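Local structure of T9SS C-terminal target domain-containing protein (Bacteroides cellulosilyticus, 5JVK) at residues A[148-160]-A[202-215]. The protein is a family 39 glycoside hydrolase of a gut symbiont and probably hydrolyses O-glycosidic bonds within carbohydrate chains. Sequence-based numbering, arbitrary orientation.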
# COMPACT_ATOMS: atom_id res chain seq x y z
N LYS A 148 12.26 -10.66 -31.08
CA LYS A 148 11.62 -9.41 -31.51
C LYS A 148 10.89 -8.80 -30.32
O LYS A 148 10.05 -9.47 -29.71
CB LYS A 148 10.64 -9.68 -32.65
CG LYS A 148 11.30 -10.30 -33.88
CD LYS A 148 10.40 -10.24 -35.11
CE LYS A 148 10.44 -8.88 -35.78
NZ LYS A 148 9.48 -8.78 -36.91
N TYR A 149 11.20 -7.55 -30.01
CA TYR A 149 10.72 -6.90 -28.79
C TYR A 149 9.76 -5.75 -29.05
O TYR A 149 9.75 -5.16 -30.12
CB TYR A 149 11.91 -6.39 -27.97
CG TYR A 149 12.93 -7.45 -27.64
CD1 TYR A 149 14.29 -7.26 -27.93
CD2 TYR A 149 12.56 -8.65 -27.04
CE1 TYR A 149 15.23 -8.23 -27.63
CE2 TYR A 149 13.49 -9.63 -26.73
CZ TYR A 149 14.82 -9.41 -27.03
OH TYR A 149 15.75 -10.38 -26.73
N VAL A 150 8.94 -5.46 -28.04
CA VAL A 150 8.01 -4.33 -28.06
C VAL A 150 7.63 -3.95 -26.62
O VAL A 150 7.54 -4.81 -25.75
CB VAL A 150 6.75 -4.64 -28.90
CG1 VAL A 150 5.92 -5.77 -28.28
CG2 VAL A 150 5.90 -3.39 -29.10
N MET A 151 7.44 -2.65 -26.38
CA MET A 151 6.99 -2.14 -25.08
C MET A 151 5.48 -1.93 -25.14
O MET A 151 5.02 -1.09 -25.91
CB MET A 151 7.71 -0.83 -24.76
CG MET A 151 7.43 -0.24 -23.38
SD MET A 151 7.81 -1.34 -22.00
CE MET A 151 9.57 -1.58 -22.21
N PRO A 152 4.69 -2.68 -24.34
CA PRO A 152 3.23 -2.52 -24.38
C PRO A 152 2.74 -1.12 -24.00
O PRO A 152 3.44 -0.40 -23.29
CB PRO A 152 2.72 -3.55 -23.37
CG PRO A 152 3.81 -4.55 -23.26
CD PRO A 152 5.08 -3.78 -23.43
N GLU A 153 1.55 -0.76 -24.47
CA GLU A 153 1.00 0.58 -24.26
C GLU A 153 0.74 0.89 -22.78
O GLU A 153 0.98 2.01 -22.33
CB GLU A 153 -0.29 0.78 -25.09
CG GLU A 153 -0.96 2.15 -24.98
CD GLU A 153 -0.04 3.33 -25.28
OE1 GLU A 153 -0.24 4.41 -24.68
OE2 GLU A 153 0.89 3.18 -26.11
N HIS A 154 0.26 -0.10 -22.04
CA HIS A 154 -0.02 0.08 -20.60
C HIS A 154 1.22 0.46 -19.78
O HIS A 154 1.09 1.18 -18.79
CB HIS A 154 -0.77 -1.12 -20.00
CG HIS A 154 0.03 -2.39 -19.95
ND1 HIS A 154 0.78 -2.76 -18.85
CD2 HIS A 154 0.17 -3.39 -20.85
CE1 HIS A 154 1.36 -3.93 -19.09
NE2 HIS A 154 1.00 -4.33 -20.29
N MET A 155 2.41 0.02 -20.21
CA MET A 155 3.66 0.39 -19.53
C MET A 155 3.98 1.89 -19.62
O MET A 155 4.34 2.50 -18.61
CB MET A 155 4.85 -0.41 -20.06
CG MET A 155 4.98 -1.80 -19.45
SD MET A 155 5.30 -1.79 -17.68
CE MET A 155 6.91 -1.00 -17.63
N TYR A 156 3.86 2.45 -20.81
CA TYR A 156 4.04 3.90 -21.01
C TYR A 156 2.99 4.70 -20.22
O TYR A 156 3.32 5.75 -19.65
CB TYR A 156 3.98 4.28 -22.50
CG TYR A 156 5.15 3.79 -23.34
CD1 TYR A 156 6.46 4.18 -23.03
CD2 TYR A 156 4.95 2.95 -24.44
CE1 TYR A 156 7.54 3.73 -23.79
CE2 TYR A 156 6.03 2.50 -25.20
CZ TYR A 156 7.31 2.90 -24.88
OH TYR A 156 8.38 2.46 -25.63
N GLN A 157 1.75 4.20 -20.20
CA GLN A 157 0.67 4.81 -19.42
C GLN A 157 0.97 4.82 -17.91
O GLN A 157 0.83 5.86 -17.26
CB GLN A 157 -0.67 4.09 -19.68
CG GLN A 157 -1.27 4.36 -21.05
CD GLN A 157 -2.56 3.59 -21.29
OE1 GLN A 157 -2.55 2.36 -21.41
NE2 GLN A 157 -3.68 4.31 -21.37
N PHE A 158 1.37 3.67 -17.38
CA PHE A 158 1.75 3.52 -15.96
C PHE A 158 2.89 4.46 -15.56
O PHE A 158 2.79 5.17 -14.56
CB PHE A 158 2.14 2.07 -15.61
CG PHE A 158 1.02 1.26 -15.03
CD1 PHE A 158 0.45 0.19 -15.72
CD2 PHE A 158 0.52 1.55 -13.76
CE1 PHE A 158 -0.58 -0.56 -15.17
CE2 PHE A 158 -0.51 0.81 -13.20
CZ PHE A 158 -1.06 -0.25 -13.91
N VAL A 159 3.97 4.45 -16.35
CA VAL A 159 5.19 5.18 -16.01
C VAL A 159 5.01 6.71 -16.12
O VAL A 159 5.48 7.44 -15.25
CB VAL A 159 6.40 4.69 -16.84
CG1 VAL A 159 7.64 5.54 -16.59
CG2 VAL A 159 6.70 3.23 -16.51
N SER A 160 4.35 7.18 -17.18
CA SER A 160 4.12 8.62 -17.35
C SER A 160 3.16 9.17 -16.28
O SER A 160 3.40 10.25 -15.74
CB SER A 160 3.61 8.95 -18.76
OG SER A 160 2.25 8.60 -18.92
N ASN A 202 17.36 -11.34 -21.95
CA ASN A 202 17.39 -10.33 -23.02
C ASN A 202 16.06 -9.59 -23.17
O ASN A 202 16.05 -8.43 -23.62
CB ASN A 202 17.81 -10.95 -24.36
CG ASN A 202 19.24 -11.47 -24.35
OD1 ASN A 202 20.13 -10.86 -23.75
ND2 ASN A 202 19.47 -12.60 -25.02
N ALA A 203 14.95 -10.24 -22.82
CA ALA A 203 13.63 -9.59 -22.84
C ALA A 203 13.50 -8.52 -21.76
O ALA A 203 12.99 -7.43 -22.03
CB ALA A 203 12.53 -10.63 -22.68
N LEU A 204 13.94 -8.84 -20.55
CA LEU A 204 13.96 -7.88 -19.45
C LEU A 204 14.98 -6.77 -19.71
O LEU A 204 14.69 -5.59 -19.46
CB LEU A 204 14.28 -8.57 -18.11
CG LEU A 204 14.40 -7.69 -16.85
CD1 LEU A 204 13.16 -6.84 -16.64
CD2 LEU A 204 14.67 -8.55 -15.63
N ALA A 205 16.16 -7.15 -20.20
CA ALA A 205 17.22 -6.19 -20.54
C ALA A 205 16.76 -5.15 -21.57
O ALA A 205 17.16 -3.99 -21.49
CB ALA A 205 18.45 -6.92 -21.05
N TYR A 206 15.93 -5.58 -22.53
CA TYR A 206 15.28 -4.66 -23.47
C TYR A 206 14.38 -3.65 -22.74
O TYR A 206 14.46 -2.45 -23.00
CB TYR A 206 14.45 -5.41 -24.52
CG TYR A 206 13.45 -4.53 -25.24
CD1 TYR A 206 12.10 -4.55 -24.89
CD2 TYR A 206 13.86 -3.65 -26.24
CE1 TYR A 206 11.18 -3.73 -25.54
CE2 TYR A 206 12.95 -2.83 -26.90
CZ TYR A 206 11.62 -2.88 -26.55
OH TYR A 206 10.71 -2.07 -27.19
N ALA A 207 13.54 -4.17 -21.85
CA ALA A 207 12.61 -3.34 -21.07
C ALA A 207 13.33 -2.33 -20.18
O ALA A 207 12.89 -1.18 -20.05
CB ALA A 207 11.68 -4.21 -20.23
N VAL A 208 14.44 -2.76 -19.57
CA VAL A 208 15.25 -1.90 -18.70
C VAL A 208 15.94 -0.78 -19.49
O VAL A 208 15.95 0.37 -19.05
CB VAL A 208 16.28 -2.74 -17.90
CG1 VAL A 208 17.26 -1.86 -17.14
CG2 VAL A 208 15.56 -3.69 -16.94
N LYS A 209 16.50 -1.13 -20.65
CA LYS A 209 17.10 -0.16 -21.58
C LYS A 209 16.11 0.94 -21.97
O LYS A 209 16.42 2.12 -21.91
CB LYS A 209 17.57 -0.86 -22.87
CG LYS A 209 18.60 -0.07 -23.67
CD LYS A 209 18.70 -0.60 -25.10
CE LYS A 209 19.65 0.22 -25.95
NZ LYS A 209 21.08 -0.04 -25.61
N GLU A 210 14.91 0.50 -22.38
CA GLU A 210 13.86 1.39 -22.89
C GLU A 210 13.43 2.42 -21.86
O GLU A 210 13.37 3.61 -22.15
CB GLU A 210 12.65 0.55 -23.33
CG GLU A 210 11.52 1.31 -24.02
CD GLU A 210 11.90 1.90 -25.37
OE1 GLU A 210 12.94 1.51 -25.95
OE2 GLU A 210 11.14 2.77 -25.85
N MET A 211 13.13 1.94 -20.65
CA MET A 211 12.71 2.81 -19.55
C MET A 211 13.87 3.61 -18.97
O MET A 211 13.71 4.79 -18.66
CB MET A 211 12.06 1.97 -18.44
CG MET A 211 10.77 1.30 -18.85
SD MET A 211 9.49 2.53 -19.16
CE MET A 211 8.25 1.53 -19.99
N GLY A 212 15.02 2.96 -18.83
CA GLY A 212 16.20 3.60 -18.25
C GLY A 212 16.00 3.80 -16.76
O GLY A 212 15.59 2.86 -16.06
N ASN A 213 16.26 5.02 -16.28
CA ASN A 213 16.06 5.38 -14.87
C ASN A 213 14.68 5.97 -14.58
O ASN A 213 14.45 6.52 -13.50
CB ASN A 213 17.19 6.30 -14.40
CG ASN A 213 18.54 5.59 -14.34
OD1 ASN A 213 18.71 4.50 -14.91
ND2 ASN A 213 19.50 6.19 -13.65
N ARG A 214 13.75 5.83 -15.53
CA ARG A 214 12.33 6.04 -15.27
C ARG A 214 11.77 4.92 -14.38
O ARG A 214 10.79 5.12 -13.67
CB ARG A 214 11.54 6.10 -16.58
CG ARG A 214 11.96 7.23 -17.52
CD ARG A 214 11.21 7.15 -18.84
NE ARG A 214 9.82 7.59 -18.71
CZ ARG A 214 8.86 7.40 -19.61
NH1 ARG A 214 9.10 6.76 -20.76
NH2 ARG A 214 7.63 7.85 -19.37
N VAL A 215 12.40 3.74 -14.45
CA VAL A 215 12.10 2.59 -13.59
C VAL A 215 13.41 2.04 -13.02
O VAL A 215 14.18 1.40 -13.75
CB VAL A 215 11.36 1.49 -14.37
CG1 VAL A 215 11.03 0.30 -13.48
CG2 VAL A 215 10.08 2.05 -15.01
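Tyr149 and Tyr206 join the two segments where neighbouring outer helices of a (beta/alpha)8 barrel meet: helix 153-164 precedes barrel strand 168-174, while helix 194-211 precedes strand 217-220. The axes of the short segments 153-160 and 202-211 cross at -42° and come no nearer than 12.6 Å, so long side chains and the 149-152 lead-in bridge the interval. Tyr206 can be followed outward. Its CB lies off-centre over one face of the Tyr149 ring. With CG anti to the backbone N (chi1 163°), the ring runs alongside the 149-151 backbone, and Tyr149 CB sits over its centre, 3.5 Å from the Tyr206 ring centroid and nearly along the normal. CG meets Tyr149 CB and CG; CD1, CD2 and CE2 also meet Tyr149 CB. These reciprocal CH-pi contacts define the pair better than stacking, because the planes, though close to parallel, are displaced so far that little ring area is shared. Farther out, Tyr206 CE1 meets Val150 C, CZ meets Tyr149 CB and Val150 N, and Tyr206 OH ends 3.4 Å from Met151 N, at too poor an angle for a hydrogen bond. A serine in place of Tyr206 would probably open a gap facing Tyr149 CB and strip Val150 of the ring it packs against. Next along, Met151 SD touches Met211 CE at 3.5 Å, and that methyl also meets Met155 CE. Val159 CG1 lies over the guanidinium face of Arg214, whose NH2 forms a salt bridge with Glu163. Nearer the solvent, Tyr156 OH donates to Glu210 OE2 over 2.8 Å, meeting the carboxylate on its anti side, 34° out of plane.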